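Local atomic coordinates of pyridoxamine 5'-phosphate oxidase family protein (Corynebacterium diphtheriae NCTC 13129, PDB entry 3CP3), a protein that is of unknown function but, as a member of the pyridoxamine 5'-phosphate oxidase family, probably binds a flavin such as FMN. Residues E88-L94 and V134-V140; L24-G30 and F43-L49; V33-K37 and N72-V77. One frame throughout, in Å; residues are numbered along the deposited sequence. Where two conformers were deposited one is given.

Interaction 1. Residues E88-L94 and V134-V140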
ATOM      1  N   GLU A  88       2.061  -2.894  17.785  1.00 43.76           N
ATOM      2  CA  GLU A  88       3.299  -2.617  17.014  1.00 43.82           C
ATOM      3  C   GLU A  88       3.220  -3.080  15.557  1.00 42.21           C
ATOM      4  O   GLU A  88       2.286  -3.784  15.193  1.00 43.11           O
ATOM      5  CB  GLU A  88       4.481  -3.315  17.691  1.00 44.19           C
ATOM      6  CG  GLU A  88       4.440  -4.848  17.563  1.00 46.63           C
ATOM      7  CD  GLU A  88       5.587  -5.520  18.303  1.00 46.78           C
ATOM      8  OE1 GLU A  88       6.226  -4.840  19.130  1.00 47.50           O
ATOM      9  OE2 GLU A  88       5.844  -6.721  18.042  1.00 50.55           O
ATOM     10  N   GLY A  89       4.196  -2.693  14.721  1.00 40.00           N
ATOM     11  CA  GLY A  89       4.385  -3.350  13.410  1.00 36.78           C
ATOM     12  C   GLY A  89       5.636  -2.888  12.643  1.00 34.60           C
ATOM     13  O   GLY A  89       6.473  -2.180  13.191  1.00 35.54           O
ATOM     14  N   TRP A  90       5.745  -3.277  11.385  1.00 33.65           N
ATOM     15  CA  TRP A  90       6.850  -2.842  10.492  1.00 32.33           C
ATOM     16  C   TRP A  90       6.363  -2.732   9.069  1.00 32.55           C
ATOM     17  O   TRP A  90       5.339  -3.359   8.686  1.00 34.31           O
ATOM     18  CB  TRP A  90       8.056  -3.819  10.533  1.00 30.78           C
ATOM     19  CG  TRP A  90       7.775  -5.221  10.073  1.00 28.17           C
ATOM     20  CD1 TRP A  90       7.385  -6.284  10.865  1.00 31.07           C
ATOM     21  CD2 TRP A  90       7.854  -5.746   8.735  1.00 27.37           C
ATOM     22  NE1 TRP A  90       7.238  -7.397  10.110  1.00 28.21           N
ATOM     23  CE2 TRP A  90       7.507  -7.110   8.800  1.00 30.63           C
ATOM     24  CE3 TRP A  90       8.190  -5.202   7.505  1.00 26.59           C
ATOM     25  CZ2 TRP A  90       7.457  -7.931   7.668  1.00 29.24           C
ATOM     26  CZ3 TRP A  90       8.155  -6.003   6.370  1.00 28.22           C
ATOM     27  CH2 TRP A  90       7.803  -7.373   6.463  1.00 32.68           C
ATOM     28  N   SER A  91       7.072  -1.924   8.275  1.00 31.38           N
ATOM     29  CA  SER A  91       6.840  -1.861   6.838  1.00 30.51           C
ATOM     30  C   SER A  91       8.155  -1.648   6.151  1.00 28.56           C
ATOM     31  O   SER A  91       9.052  -1.048   6.735  1.00 28.05           O
ATOM     32  CB  SER A  91       5.950  -0.658   6.461  1.00 31.56           C
ATOM     33  OG  SER A  91       6.568   0.543   6.904  1.00 35.61           O
ATOM     34  N   VAL A  92       8.255  -2.095   4.910  1.00 27.65           N
ATOM     35  CA  VAL A  92       9.436  -1.872   4.101  1.00 28.11           C
ATOM     36  C   VAL A  92       8.879  -1.281   2.787  1.00 30.59           C
ATOM     37  O   VAL A  92       7.909  -1.847   2.237  1.00 31.07           O
ATOM     38  CB  VAL A  92      10.187  -3.175   3.829  1.00 26.01           C
ATOM     39  CG1 VAL A  92      11.360  -2.950   2.752  1.00 25.95           C
ATOM     40  CG2 VAL A  92      10.792  -3.712   5.198  1.00 27.29           C
ATOM     41  N   VAL A  93       9.462  -0.163   2.361  1.00 30.15           N
ATOM     42  CA  VAL A  93       9.098   0.511   1.091  1.00 29.88           C
ATOM     43  C   VAL A  93      10.326   0.501   0.193  1.00 31.26           C
ATOM     44  O   VAL A  93      11.435   1.026   0.563  1.00 29.64           O
ATOM     45  CB  VAL A  93       8.635   1.941   1.357  1.00 29.43           C
ATOM     46  CG1 VAL A  93       8.362   2.777  -0.010  1.00 31.11           C
ATOM     47  CG2 VAL A  93       7.440   1.945   2.232  1.00 28.60           C
ATOM     48  N   LEU A  94      10.149  -0.041  -0.998  1.00 30.57           N
ATOM     49  CA  LEU A  94      11.171   0.088  -2.009  1.00 31.38           C
ATOM     50  C   LEU A  94      10.790   1.196  -2.998  1.00 32.50           C
ATOM     51  O   LEU A  94       9.612   1.288  -3.419  1.00 32.94           O
ATOM     52  CB  LEU A  94      11.364  -1.261  -2.721  1.00 30.67           C
ATOM     53  CG  LEU A  94      11.506  -2.505  -1.881  1.00 33.54           C
ATOM     54  CD1 LEU A  94      11.709  -3.661  -2.861  1.00 34.69           C
ATOM     55  CD2 LEU A  94      12.743  -2.349  -0.919  1.00 33.18           C
ATOM     56  N   VAL A 134      15.712   1.484  -0.270  1.00 32.01           N
ATOM     57  CA  VAL A 134      15.039   0.537   0.624  1.00 32.17           C
ATOM     58  C   VAL A 134      14.778   1.342   1.881  1.00 32.23           C
ATOM     59  O   VAL A 134      15.714   1.956   2.409  1.00 30.88           O
ATOM     60  CB  VAL A 134      16.015  -0.583   1.007  1.00 32.51           C
ATOM     61  CG1 VAL A 134      15.336  -1.590   1.977  1.00 33.63           C
ATOM     62  CG2 VAL A 134      16.556  -1.296  -0.247  1.00 32.09           C
ATOM     63  N   SER A 135      13.533   1.399   2.339  1.00 31.12           N
ATOM     64  CA  SER A 135      13.279   2.038   3.637  1.00 31.84           C
ATOM     65  C   SER A 135      12.481   1.152   4.546  1.00 30.24           C
ATOM     66  O   SER A 135      11.330   0.876   4.265  1.00 28.68           O
ATOM     67  CB  SER A 135      12.539   3.373   3.478  1.00 33.91           C
ATOM     68  OG  SER A 135      13.245   4.183   2.555  1.00 40.45           O
ATOM     69  N   GLY A 136      13.044   0.777   5.687  1.00 28.26           N
ATOM     70  CA  GLY A 136      12.268  -0.084   6.580  1.00 26.90           C
ATOM     71  C   GLY A 136      11.980   0.686   7.828  1.00 27.29           C
ATOM     72  O   GLY A 136      12.822   1.433   8.297  1.00 26.09           O
ATOM     73  N   ARG A 137      10.818   0.465   8.411  1.00 27.18           N
ATOM     74  CA  ARG A 137      10.474   1.158   9.651  1.00 30.76           C
ATOM     75  C   ARG A 137       9.769   0.177  10.550  1.00 30.58           C
ATOM     76  O   ARG A 137       9.021  -0.660  10.059  1.00 31.07           O
ATOM     77  CB  ARG A 137       9.503   2.303   9.312  1.00 31.86           C
ATOM     78  CG  ARG A 137      10.123   3.362   8.439  1.00 38.18           C
ATOM     79  CD  ARG A 137       9.152   4.489   8.144  1.00 47.92           C
ATOM     80  NE  ARG A 137       8.393   4.241   6.931  1.00 54.43           N
ATOM     81  CZ  ARG A 137       7.915   5.217   6.148  1.00 57.68           C
ATOM     82  NH1 ARG A 137       8.128   6.488   6.463  1.00 58.30           N
ATOM     83  NH2 ARG A 137       7.234   4.917   5.045  1.00 57.22           N
ATOM     84  N   ALA A 138       9.992   0.295  11.845  1.00 31.92           N
ATOM     85  CA  ALA A 138       9.178  -0.378  12.799  1.00 33.56           C
ATOM     86  C   ALA A 138       8.534   0.723  13.636  1.00 35.53           C
ATOM     87  O   ALA A 138       9.171   1.705  14.022  1.00 36.43           O
ATOM     88  CB  ALA A 138      10.024  -1.296  13.715  1.00 32.02           C
ATOM     89  N   PHE A 139       7.282   0.486  13.957  1.00 38.48           N
ATOM     90  CA  PHE A 139       6.451   1.389  14.729  1.00 41.21           C
ATOM     91  C   PHE A 139       6.043   0.726  16.044  1.00 41.93           C
ATOM     92  O   PHE A 139       5.467  -0.343  16.005  1.00 42.46           O
ATOM     93  CB  PHE A 139       5.181   1.648  13.900  1.00 41.26           C
ATOM     94  CG  PHE A 139       5.434   1.953  12.438  1.00 42.47           C
ATOM     95  CD1 PHE A 139       5.411   3.283  11.974  1.00 44.56           C
ATOM     96  CD2 PHE A 139       5.621   0.917  11.503  1.00 41.60           C
ATOM     97  CE1 PHE A 139       5.615   3.568  10.605  1.00 40.05           C
ATOM     98  CE2 PHE A 139       5.843   1.181  10.145  1.00 42.26           C
ATOM     99  CZ  PHE A 139       5.829   2.539   9.687  1.00 42.53           C
ATOM    100  N   VAL A 140       6.323   1.352  17.192  1.00 43.14           N
ATOM    101  CA  VAL A 140       5.875   0.859  18.493  1.00 44.54           C
ATOM    102  C   VAL A 140       5.112   1.934  19.278  1.00 45.08           C
ATOM    103  O   VAL A 140       3.908   1.806  19.505  1.00 45.40           O
ATOM    104  CB  VAL A 140       7.054   0.348  19.354  1.00 44.97           C
ATOM    105  CG1 VAL A 140       6.617   0.096  20.809  1.00 45.94           C
ATOM    106  CG2 VAL A 140       7.659  -0.911  18.729  1.00 46.40           C
TER
HETATM  107  O   HOH W   1       8.887   1.720   5.608  1.00 36.81           O
HETATM  108  O   HOH W   2       6.220   2.756   5.580  1.00 41.83           O
HETATM  109  O   HOH W   3      12.305   3.489  -0.206  1.00 39.98           O

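Interaction 2. Residues L24-G30 and F43-L49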
ATOM      1  N   LEU A  24      11.236  -8.143   4.062  1.00 28.84           N
ATOM      2  CA  LEU A  24      10.450  -8.108   2.802  1.00 30.19           C
ATOM      3  C   LEU A  24      10.408  -9.505   2.135  1.00 29.95           C
ATOM      4  O   LEU A  24       9.332  -9.958   1.678  1.00 30.68           O
ATOM      5  CB  LEU A  24      11.066  -7.044   1.872  1.00 29.77           C
ATOM      6  CG  LEU A  24      10.412  -6.851   0.487  1.00 36.31           C
ATOM      7  CD1 LEU A  24      10.168  -5.364   0.179  1.00 37.16           C
ATOM      8  CD2 LEU A  24      11.336  -7.435  -0.517  1.00 34.09           C
ATOM      9  N   SER A  25      11.575 -10.156   2.113  0.60 29.75           N
ATOM     10  CA  SER A  25      11.803 -11.521   1.628  0.60 29.50           C
ATOM     11  C   SER A  25      10.964 -12.616   2.307  0.60 30.19           C
ATOM     12  O   SER A  25      10.763 -13.692   1.724  0.60 30.07           O
ATOM     13  CB  SER A  25      13.275 -11.891   1.839  0.60 30.01           C
ATOM     14  OG  SER A  25      13.451 -12.489   3.116  0.60 27.65           O
ATOM     15  N   SER A  26      10.491 -12.351   3.534  1.00 29.77           N
ATOM     16  CA  SER A  26       9.716 -13.309   4.277  1.00 28.29           C
ATOM     17  C   SER A  26       8.236 -13.271   3.876  1.00 29.08           C
ATOM     18  O   SER A  26       7.483 -14.081   4.332  1.00 27.97           O
ATOM     19  CB  SER A  26       9.804 -13.064   5.775  1.00 27.55           C
ATOM     20  OG  SER A  26       9.122 -11.865   6.117  1.00 28.20           O
ATOM     21  N   GLU A  27       7.808 -12.302   3.083  1.00 28.43           N
ATOM     22  CA  GLU A  27       6.411 -12.245   2.688  1.00 29.13           C
ATOM     23  C   GLU A  27       6.383 -12.635   1.200  1.00 29.08           C
ATOM     24  O   GLU A  27       7.390 -12.551   0.512  1.00 27.36           O
ATOM     25  CB  GLU A  27       5.923 -10.801   2.809  1.00 28.84           C
ATOM     26  CG  GLU A  27       5.887 -10.294   4.267  1.00 32.15           C
ATOM     27  CD  GLU A  27       4.687 -10.832   4.990  1.00 37.53           C
ATOM     28  OE1 GLU A  27       3.629 -11.006   4.318  1.00 42.23           O
ATOM     29  OE2 GLU A  27       4.777 -11.095   6.196  1.00 40.75           O
ATOM     30  N   SER A  28       5.230 -13.067   0.708  1.00 28.88           N
ATOM     31  CA  SER A  28       5.118 -13.335  -0.728  1.00 29.92           C
ATOM     32  C   SER A  28       4.100 -12.431  -1.428  1.00 30.35           C
ATOM     33  O   SER A  28       3.992 -12.486  -2.654  1.00 30.56           O
ATOM     34  CB  SER A  28       4.744 -14.813  -0.976  1.00 30.81           C
ATOM     35  OG  SER A  28       3.480 -15.055  -0.402  1.00 32.19           O
ATOM     36  N   VAL A  29       3.390 -11.607  -0.662  1.00 29.81           N
ATOM     37  CA  VAL A  29       2.465 -10.602  -1.212  1.00 31.05           C
ATOM     38  C   VAL A  29       2.942  -9.205  -0.878  1.00 30.67           C
ATOM     39  O   VAL A  29       3.232  -8.919   0.278  1.00 30.12           O
ATOM     40  CB  VAL A  29       1.015 -10.782  -0.683  1.00 31.66           C
ATOM     41  CG1 VAL A  29       0.071  -9.719  -1.239  1.00 32.53           C
ATOM     42  CG2 VAL A  29       0.515 -12.169  -1.058  1.00 31.74           C
ATOM     43  N   GLY A  30       3.015  -8.342  -1.900  1.00 27.40           N
ATOM     44  CA  GLY A  30       3.373  -6.918  -1.694  1.00 27.73           C
ATOM     45  C   GLY A  30       2.470  -6.004  -2.504  1.00 28.60           C
ATOM     46  O   GLY A  30       1.621  -6.487  -3.289  1.00 27.23           O
ATOM     47  N   PHE A  43      -1.960  -1.847  -5.999  1.00 30.15           N
ATOM     48  CA  PHE A  43      -2.527  -3.171  -6.036  1.00 32.38           C
ATOM     49  C   PHE A  43      -1.556  -4.215  -5.520  1.00 31.06           C
ATOM     50  O   PHE A  43      -0.361  -4.090  -5.700  1.00 32.35           O
ATOM     51  CB  PHE A  43      -3.025  -3.507  -7.443  1.00 32.82           C
ATOM     52  CG  PHE A  43      -2.031  -3.289  -8.484  1.00 33.84           C
ATOM     53  CD1 PHE A  43      -1.147  -4.302  -8.831  1.00 35.79           C
ATOM     54  CD2 PHE A  43      -1.967  -2.058  -9.132  1.00 34.53           C
ATOM     55  CE1 PHE A  43      -0.207  -4.074  -9.826  1.00 39.22           C
ATOM     56  CE2 PHE A  43      -1.063  -1.813 -10.067  1.00 35.39           C
ATOM     57  CZ  PHE A  43      -0.175  -2.806 -10.443  1.00 36.50           C
ATOM     58  N   PRO A  44      -2.084  -5.255  -4.889  1.00 30.90           N
ATOM     59  CA  PRO A  44      -1.246  -6.307  -4.298  1.00 30.24           C
ATOM     60  C   PRO A  44      -0.800  -7.276  -5.386  1.00 29.58           C
ATOM     61  O   PRO A  44      -1.537  -7.471  -6.374  1.00 27.11           O
ATOM     62  CB  PRO A  44      -2.184  -6.989  -3.310  1.00 31.12           C
ATOM     63  CG  PRO A  44      -3.522  -6.640  -3.734  1.00 31.89           C
ATOM     64  CD  PRO A  44      -3.514  -5.494  -4.663  1.00 31.49           C
ATOM     65  N   VAL A  45       0.390  -7.830  -5.247  1.00 27.19           N
ATOM     66  CA  VAL A  45       0.856  -8.839  -6.198  1.00 28.95           C
ATOM     67  C   VAL A  45       1.636  -9.849  -5.409  1.00 29.43           C
ATOM     68  O   VAL A  45       2.159  -9.503  -4.340  1.00 28.20           O
ATOM     69  CB  VAL A  45       1.796  -8.242  -7.286  1.00 28.95           C
ATOM     70  CG1 VAL A  45       1.052  -7.352  -8.204  1.00 32.40           C
ATOM     71  CG2 VAL A  45       3.060  -7.495  -6.682  1.00 28.52           C
ATOM     72  N   ASN A  46       1.692 -11.097  -5.886  0.50 29.01           N
ATOM     73  CA  ASN A  46       2.684 -12.067  -5.383  0.50 28.91           C
ATOM     74  C   ASN A  46       4.036 -11.730  -6.045  0.50 28.56           C
ATOM     75  O   ASN A  46       4.123 -11.536  -7.274  0.50 28.43           O
ATOM     76  CB  ASN A  46       2.270 -13.546  -5.660  0.50 28.98           C
ATOM     77  CG  ASN A  46       1.089 -14.030  -4.788  0.50 29.79           C
ATOM     78  OD1 ASN A  46       1.139 -13.995  -3.551  0.50 34.91           O
ATOM     79  ND2 ASN A  46       0.037 -14.497  -5.436  0.50 27.81           N
ATOM     80  N   PHE A  47       5.093 -11.654  -5.251  1.00 27.82           N
ATOM     81  CA  PHE A  47       6.414 -11.206  -5.741  1.00 28.14           C
ATOM     82  C   PHE A  47       7.488 -12.156  -5.188  1.00 28.40           C
ATOM     83  O   PHE A  47       7.259 -12.907  -4.218  1.00 28.23           O
ATOM     84  CB  PHE A  47       6.704  -9.739  -5.262  1.00 27.76           C
ATOM     85  CG  PHE A  47       7.072  -9.673  -3.810  1.00 27.76           C
ATOM     86  CD1 PHE A  47       8.416  -9.640  -3.409  1.00 26.95           C
ATOM     87  CD2 PHE A  47       6.089  -9.693  -2.841  1.00 27.12           C
ATOM     88  CE1 PHE A  47       8.757  -9.670  -2.064  1.00 26.66           C
ATOM     89  CE2 PHE A  47       6.429  -9.671  -1.473  1.00 28.90           C
ATOM     90  CZ  PHE A  47       7.766  -9.666  -1.084  1.00 26.15           C
ATOM     91  N   VAL A  48       8.680 -12.058  -5.750  1.00 28.86           N
ATOM     92  CA  VAL A  48       9.854 -12.641  -5.132  1.00 29.47           C
ATOM     93  C   VAL A  48      10.957 -11.592  -5.207  1.00 31.86           C
ATOM     94  O   VAL A  48      11.014 -10.805  -6.164  1.00 29.75           O
ATOM     95  CB  VAL A  48      10.310 -13.968  -5.831  1.00 28.84           C
ATOM     96  CG1 VAL A  48       9.399 -15.135  -5.441  1.00 30.13           C
ATOM     97  CG2 VAL A  48      10.394 -13.807  -7.397  1.00 28.32           C
ATOM     98  N   LEU A  49      11.813 -11.585  -4.188  1.00 32.69           N
ATOM     99  CA  LEU A  49      13.010 -10.769  -4.164  1.00 36.01           C
ATOM    100  C   LEU A  49      14.186 -11.565  -4.735  1.00 37.19           C
ATOM    101  O   LEU A  49      14.458 -12.675  -4.281  1.00 36.96           O
ATOM    102  CB  LEU A  49      13.334 -10.397  -2.705  1.00 35.31           C
ATOM    103  CG  LEU A  49      14.598  -9.569  -2.489  1.00 38.50           C
ATOM    104  CD1 LEU A  49      14.377  -8.129  -3.081  1.00 40.50           C
ATOM    105  CD2 LEU A  49      14.907  -9.480  -0.997  1.00 36.37           C
TER
HETATM  106  O   HOH W   4       8.555 -13.520  -1.880  1.00 30.26           O

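Interaction 3. Residues V33-K37 and N72-V77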
ATOM      1  N   VAL A  33       2.790   0.589  -5.985  1.00 27.82           N
ATOM      2  CA  VAL A  33       2.132   1.841  -6.136  1.00 29.42           C
ATOM      3  C   VAL A  33       2.574   2.442  -7.447  1.00 29.52           C
ATOM      4  O   VAL A  33       3.785   2.655  -7.666  1.00 28.82           O
ATOM      5  CB  VAL A  33       2.479   2.818  -4.979  1.00 29.42           C
ATOM      6  CG1 VAL A  33       1.760   4.116  -5.184  1.00 30.84           C
ATOM      7  CG2 VAL A  33       2.085   2.170  -3.623  1.00 30.30           C
ATOM      8  N   VAL A  34       1.588   2.775  -8.267  1.00 29.18           N
ATOM      9  CA  VAL A  34       1.853   3.290  -9.590  1.00 31.36           C
ATOM     10  C   VAL A  34       1.192   4.620  -9.783  1.00 32.99           C
ATOM     11  O   VAL A  34       0.316   5.029  -8.998  1.00 32.81           O
ATOM     12  CB  VAL A  34       1.318   2.351 -10.700  1.00 29.87           C
ATOM     13  CG1 VAL A  34       1.953   0.970 -10.575  1.00 31.51           C
ATOM     14  CG2 VAL A  34      -0.207   2.232 -10.601  1.00 28.30           C
ATOM     15  N   HIS A  35       1.660   5.313 -10.806  1.00 34.96           N
ATOM     16  CA  HIS A  35       1.086   6.580 -11.135  1.00 38.31           C
ATOM     17  C   HIS A  35       1.231   6.950 -12.542  1.00 39.66           C
ATOM     18  O   HIS A  35       2.250   6.640 -13.180  1.00 39.33           O
ATOM     19  CB  HIS A  35       1.604   7.723 -10.242  1.00 38.64           C
ATOM     20  CG  HIS A  35       3.040   8.096 -10.443  1.00 40.00           C
ATOM     21  ND1 HIS A  35       4.081   7.300 -10.007  1.00 43.15           N
ATOM     22  CD2 HIS A  35       3.606   9.222 -10.919  1.00 41.29           C
ATOM     23  CE1 HIS A  35       5.229   7.904 -10.249  1.00 40.92           C
ATOM     24  NE2 HIS A  35       4.969   9.059 -10.827  1.00 41.74           N
ATOM     25  N   ARG A  36       0.190   7.585 -13.080  0.50 40.57           N
ATOM     26  CA  ARG A  36       0.288   8.326 -14.346  0.50 41.22           C
ATOM     27  C   ARG A  36      -0.019   9.787 -13.987  0.50 42.31           C
ATOM     28  O   ARG A  36      -1.178  10.160 -13.722  0.50 42.24           O
ATOM     29  CB  ARG A  36      -0.654   7.755 -15.415  0.50 41.72           C
ATOM     30  CG  ARG A  36      -0.636   8.480 -16.775  0.50 40.20           C
ATOM     31  CD  ARG A  36      -1.698   7.900 -17.741  0.50 41.15           C
ATOM     32  NE  ARG A  36      -1.968   8.787 -18.883  0.50 40.24           N
ATOM     33  CZ  ARG A  36      -2.650   8.443 -19.975  0.50 41.42           C
ATOM     34  NH1 ARG A  36      -3.138   7.213 -20.106  0.50 42.15           N
ATOM     35  NH2 ARG A  36      -2.837   9.328 -20.953  0.50 39.18           N
ATOM     36  N   LYS A  37       1.049  10.582 -13.913  1.00 42.60           N
ATOM     37  CA  LYS A  37       1.035  11.945 -13.348  1.00 43.57           C
ATOM     38  C   LYS A  37       0.540  11.898 -11.904  1.00 43.98           C
ATOM     39  O   LYS A  37       1.139  11.204 -11.060  1.00 45.02           O
ATOM     40  CB  LYS A  37       0.230  12.955 -14.224  1.00 43.31           C
ATOM     41  CG  LYS A  37       0.711  13.068 -15.673  1.00 44.80           C
ATOM     42  CD  LYS A  37       0.030  14.246 -16.385  1.00 45.90           C
ATOM     43  CE  LYS A  37       0.244  14.207 -17.901  1.00 48.00           C
ATOM     44  NZ  LYS A  37      -0.435  15.371 -18.596  1.00 47.23           N
ATOM     45  N   ASN A  72       1.888   2.845 -20.017  1.00 40.73           N
ATOM     46  CA  ASN A  72       1.608   4.293 -19.848  1.00 40.94           C
ATOM     47  C   ASN A  72       1.692   4.776 -18.432  1.00 39.76           C
ATOM     48  O   ASN A  72       1.653   5.969 -18.190  1.00 40.98           O
ATOM     49  CB  ASN A  72       0.283   4.750 -20.483  1.00 42.53           C
ATOM     50  CG  ASN A  72      -0.910   3.892 -20.061  1.00 45.62           C
ATOM     51  OD1 ASN A  72      -1.189   3.709 -18.879  1.00 46.13           O
ATOM     52  ND2 ASN A  72      -1.626   3.380 -21.050  1.00 48.88           N
ATOM     53  N   LEU A  73       1.761   3.849 -17.483  1.00 38.27           N
ATOM     54  CA  LEU A  73       2.120   4.205 -16.105  1.00 36.66           C
ATOM     55  C   LEU A  73       3.606   4.584 -16.095  1.00 35.61           C
ATOM     56  O   LEU A  73       4.393   4.103 -16.887  1.00 35.61           O
ATOM     57  CB  LEU A  73       1.851   3.071 -15.131  1.00 35.41           C
ATOM     58  CG  LEU A  73       0.441   2.421 -15.148  1.00 37.60           C
ATOM     59  CD1 LEU A  73       0.439   1.177 -14.270  1.00 37.89           C
ATOM     60  CD2 LEU A  73      -0.564   3.399 -14.649  1.00 41.76           C
ATOM     61  N   ASN A  74       3.961   5.520 -15.258  1.00 34.21           N
ATOM     62  CA  ASN A  74       5.359   5.820 -15.105  1.00 33.50           C
ATOM     63  C   ASN A  74       6.117   4.506 -14.733  1.00 31.50           C
ATOM     64  O   ASN A  74       5.584   3.666 -14.016  1.00 30.95           O
ATOM     65  CB  ASN A  74       5.440   6.847 -14.014  1.00 31.86           C
ATOM     66  CG  ASN A  74       6.662   7.676 -14.078  1.00 34.38           C
ATOM     67  OD1 ASN A  74       7.763   7.167 -14.009  1.00 33.23           O
ATOM     68  ND2 ASN A  74       6.480   8.980 -14.074  1.00 32.00           N
ATOM     69  N   SER A  75       7.355   4.349 -15.185  1.00 28.60           N
ATOM     70  CA  SER A  75       8.150   3.203 -14.717  1.00 27.46           C
ATOM     71  C   SER A  75       8.538   3.367 -13.251  1.00 28.51           C
ATOM     72  O   SER A  75       8.869   2.386 -12.556  1.00 27.89           O
ATOM     73  CB  SER A  75       9.390   2.999 -15.632  1.00 27.39           C
ATOM     74  OG  SER A  75      10.357   4.034 -15.387  1.00 24.13           O
ATOM     75  N   ASP A  76       8.410   4.596 -12.727  1.00 28.68           N
ATOM     76  CA  ASP A  76       8.774   4.906 -11.348  1.00 28.42           C
ATOM     77  C   ASP A  76       7.635   4.468 -10.414  1.00 28.41           C
ATOM     78  O   ASP A  76       6.466   4.887 -10.577  1.00 25.85           O
ATOM     79  CB  ASP A  76       9.034   6.449 -11.221  1.00 30.27           C
ATOM     80  CG  ASP A  76       9.424   6.895  -9.811  1.00 35.16           C
ATOM     81  OD1 ASP A  76      10.214   6.225  -9.102  1.00 34.72           O
ATOM     82  OD2 ASP A  76       8.959   7.993  -9.429  1.00 41.99           O
ATOM     83  N   VAL A  77       7.984   3.600  -9.463  1.00 26.45           N
ATOM     84  CA  VAL A  77       6.994   2.917  -8.620  1.00 27.77           C
ATOM     85  C   VAL A  77       7.482   2.876  -7.181  1.00 28.94           C
ATOM     86  O   VAL A  77       8.680   3.120  -6.893  1.00 29.27           O
ATOM     87  CB  VAL A  77       6.710   1.419  -9.071  1.00 28.64           C
ATOM     88  CG1 VAL A  77       6.037   1.361 -10.454  1.00 26.30           C
ATOM     89  CG2 VAL A  77       7.988   0.519  -9.064  1.00 25.36           C
TER
HETATM   90  O   HOH W   5       4.200   4.211 -11.720  1.00 25.59           O
HETATM   91  O   HOH W   6       3.766   9.928 -14.687  1.00 42.92           O

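Interaction 1. Residues E88-L94 and V134-V140
From Gly89 to Leu94 the chain runs antiparallel to Val134-Phe139, the strand axes 4.6 Å apart, in a closed barrel consistent with the family's FMN-binding split barrel. Gly89 opens the ladder: its N donates to Phe139 O at 3.0 Å and its O accepts from Phe139 N at 2.9 Å. Trp90 faces Ala138 in a non-hydrogen-bonded pair; its indole swings away from the partner strand into a cation-pi contact with Arg23. Ser91 N donates to Arg137 O and Arg137 N to Ser91 O, each at 2.9 Å. Ser91 OG approaches the ring edge of Phe139 (CE2, 3.4 Å), and waters link the serine to the guanidinium. Val92 sits opposite Gly136, and Val93 closes the last hydrogen-bonded pair with Ser135. Leu94 CD2 packs on Val134 CG1 at 4.0 Å. Val92, Leu94 and Val134 thus form an apolar face toward helix 17-25, whereas the face of Ser91, Val93, Arg137 and Phe139 meets the second subunit with apolar, aromatic and charged groups, Arg137 NH2 making a salt bridge to its Asp41.

Interaction 2. Residues L24-G30 and F43-L49
Val29 and Gly30 begin the first strand of a beta hairpin, 29-36 with 39-50, and pair antiparallel with its returning arm. Gly30 and Val45 form a hydrogen-bonded pair, with Gly30 N to Val45 O at 2.8 Å and Val45 N to Gly30 O at 2.7 Å; Val29 and Asn46 follow as a non-hydrogen-bonded pair, CA to CA 4.4 Å. One more rung, Phe47 N to Ser28 O at 2.9 Å, carries the ladder into the turn that leads from helix 17-25. Beyond it the backbones part, and the Phe47 side chain fills the gap. Its ring, at chi1 75°, swings back under the turn, with Leu24 O, Val29 C and Gly30 N around its edge. Leu24 CD2 reaches Phe47 CE1 at 3.7 Å and Leu49 CD1 at 4.0 Å, so the end of the helix is packed onto the hairpin. Phe79 stacks edge-to-face with Phe47, extending this aromatic and aliphatic packing to strand 76-83. Elsewhere Val29 CG1 lies 4.1 Å from Pro44 CB, and Phe84 of the second subunit packs against both residues, placing this part of the hairpin at the dimer interface. Where the turn stands off from the strand, water 4 bridges the two backbones, donating to Glu27 O at 2.8 Å and to Phe47 O at 2.7 Å.

Interaction 3. Residues V33-K37 and N72-V77
Here the end of strand 29-36 meets an Asx turn that leads into strand 76-83, its antiparallel neighbour in the sheet. Asn74, with chi1 at -156°, directs OD1 to Asp76 N at 2.9 Å, and its own N donates to His35 O at 2.9 Å. The His35 CA-to-CB bond points away from this turn, but the p rotamer (chi1 69°) folds the imidazole back, so that Asn74 CB lies over the ring face, 4.0 Å from its centroid, in a CH-pi contact. Val34, an m rotamer, packs its CB 3.9 Å from Leu73 CD1 and its CG1 4.1 Å from Val77 CG1; Phe69 adjoins both valines. Arg36 is extended, all t, and runs past Asn72, its CG 3.7 Å from Asn72 O. The Asp76 carboxylate forms a salt bridge to Arg132, while Asp38 of the second subunit packs on His35 and Asp76. Where residues 74-76 bow away from the strand, water 5 accepts from His35 N at 2.9 Å.

All three contacts belong to one antiparallel barrel, consistent with the family's split barrel. Interactions 2 and 3 share strand 29-36, their centres 19 Å apart, and touch where Phe43 CE2 meets Val34 CG1 at 4.1 Å; their segments alternate along the chain. Interaction 1 comes later in sequence, after both have closed. Its centre is 15 Å from that of interaction 2, joined through Leu24, whose CD1 lies 3.7 Å from Val92 CG1, and 23 Å from that of interaction 3. Strands 29-36, 76-83, 89-100, 125-139, 57-62 and 39-50 pair round in a closed ring, and each contact also reaches the second subunit, so barrel closure and dimer assembly involve the same strands.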